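Local coordinates for fucolectin-related protein (Streptococcus pneumoniae, PDB 2J22) that binds fucose-containing carbohydrates, recognising blood group antigens as a module of a pneumococcal virulence factor, at the calcium ion site. Coordinates in Å, arbitrary orientation; residue numbers count along the deposited sequence, not the author numbering.

The calcium ion site. Residues 34-41, 48-49, 140-141. With CA (calcium ion), chain B.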
# COMPACT_ATOMS: atom_id res chain seq x y z
N LEU A 34 -4.87 8.21 3.41
CA LEU A 34 -5.74 7.47 4.32
C LEU A 34 -5.06 6.16 4.59
O LEU A 34 -5.39 5.51 5.61
CB LEU A 34 -7.13 7.23 3.72
CG LEU A 34 -7.92 8.53 3.51
CD1 LEU A 34 -9.35 8.33 3.00
CD2 LEU A 34 -7.86 9.33 4.88
N ALA A 35 -4.14 5.76 3.72
CA ALA A 35 -3.45 4.47 4.05
C ALA A 35 -2.28 4.66 5.04
O ALA A 35 -1.62 3.70 5.42
CB ALA A 35 -2.96 3.70 2.75
N VAL A 36 -2.00 5.89 5.48
CA VAL A 36 -0.92 6.09 6.45
C VAL A 36 -1.34 7.01 7.61
O VAL A 36 -0.52 7.63 8.28
CB VAL A 36 0.40 6.59 5.78
CG1 VAL A 36 0.88 5.63 4.69
CG2 VAL A 36 0.21 8.03 5.15
N ASP A 37 -2.62 7.05 7.88
CA ASP A 37 -3.17 7.85 8.98
C ASP A 37 -3.16 7.22 10.35
O ASP A 37 -3.64 7.86 11.33
CB ASP A 37 -4.57 8.36 8.64
CG ASP A 37 -5.63 7.27 8.57
OD1 ASP A 37 -5.31 6.09 8.67
OD2 ASP A 37 -6.83 7.53 8.37
N GLY A 38 -2.64 5.99 10.41
CA GLY A 38 -2.59 5.19 11.62
C GLY A 38 -3.90 4.50 12.02
O GLY A 38 -4.03 4.10 13.16
N ASN A 39 -4.87 4.40 11.13
CA ASN A 39 -6.17 3.82 11.47
C ASN A 39 -6.37 2.67 10.52
O ASN A 39 -6.44 2.86 9.31
CB ASN A 39 -7.30 4.88 11.35
CG ASN A 39 -8.73 4.34 11.67
OD1 ASN A 39 -8.95 3.16 11.91
ND2 ASN A 39 -9.71 5.25 11.62
N LYS A 40 -6.40 1.47 11.07
CA LYS A 40 -6.56 0.29 10.25
C LYS A 40 -8.00 -0.12 9.95
O LYS A 40 -8.21 -1.18 9.31
CB LYS A 40 -5.89 -0.90 10.96
CG LYS A 40 -4.37 -0.81 10.90
CD LYS A 40 -3.77 -1.81 11.91
CE LYS A 40 -3.56 -1.20 13.28
NZ LYS A 40 -3.25 -2.27 14.27
N ASN A 41 -8.99 0.67 10.40
CA ASN A 41 -10.41 0.33 10.11
C ASN A 41 -10.64 0.23 8.57
O ASN A 41 -10.36 1.20 7.79
CB ASN A 41 -11.33 1.41 10.76
CG ASN A 41 -12.80 0.98 10.79
OD1 ASN A 41 -13.25 0.23 9.93
ND2 ASN A 41 -13.52 1.40 11.82
N SER A 48 -11.21 5.86 6.48
CA SER A 48 -9.78 5.58 6.57
C SER A 48 -9.27 4.62 5.50
O SER A 48 -8.22 4.00 5.65
CB SER A 48 -9.40 5.15 8.01
OG SER A 48 -8.03 5.46 8.27
N VAL A 49 -9.98 4.56 4.37
CA VAL A 49 -9.64 3.74 3.25
C VAL A 49 -9.50 4.55 1.95
O VAL A 49 -10.38 5.42 1.61
CB VAL A 49 -10.70 2.56 3.13
CG1 VAL A 49 -10.33 1.53 2.03
CG2 VAL A 49 -10.85 1.90 4.44
N ALA A 140 -6.96 0.14 3.34
CA ALA A 140 -7.22 0.70 4.67
C ALA A 140 -5.96 1.24 5.35
O ALA A 140 -6.00 2.27 6.05
CB ALA A 140 -7.86 -0.37 5.60
N GLU A 141 -4.84 0.50 5.21
CA GLU A 141 -3.59 0.88 5.80
C GLU A 141 -2.41 0.09 5.17
O GLU A 141 -2.48 -1.13 4.85
CB GLU A 141 -3.64 0.76 7.36
CG GLU A 141 -2.49 1.44 8.09
CD GLU A 141 -2.72 2.93 8.28
OE1 GLU A 141 -3.71 3.47 7.79
OE2 GLU A 141 -1.88 3.55 8.96
CA CA B . -6.18 4.07 7.32
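Calcium sits in a cage of at least seven oxygens that ties 3-10 helix 32-36 and the loop after it to Ser48 and to Ala140-Glu141, where strand 141-146 begins, in a fucolectin-related module of the galactose-binding-like fold; its role is probably structural, since its ligands come from segments far apart in sequence. Backbone carbonyls of Leu34, Asn39 and Ala140 supply ligands, Ala140 O lying nearest, 2.2 Å from the calcium ion. Ser48 grips the ion twice, through its carbonyl O and through its hydroxyl OG, which chi1 of -153° swings beside the carbonyl carbon. Glu141 reaches in from the first residue of the strand. Glu141 CB stands 4.2 Å from the calcium ion, CG lies anti to the backbone N, and the chain then bends at chi2 (83°). Glu141 CD comes to 3.8 Å from the calcium ion, and Glu141 OE1 binds it at 2.6 Å. Glu141 OE2 turns away and takes the Gly38 N-H on its syn lone pair, so the carboxylate is held at both oxygens. Asp37 CG occupies the crowded position between backbone N and carbonyl carbon (chi1 69°), placing Asp37 OD1 2.6 Å from calcium and OD2 farther off. The two carboxylates could offset the metal's charge. Asn39 N also donates a hydrogen bond to Asp37 OD1, from above the carboxylate plane, so OD1 is shared between calcium and an N-H. A second-shell bond probably helps to steady the loop: Asn41 N donates to the side-chain amide oxygen Asn39 OD1 at 2.9 Å, approaching from above the carbonyl plane.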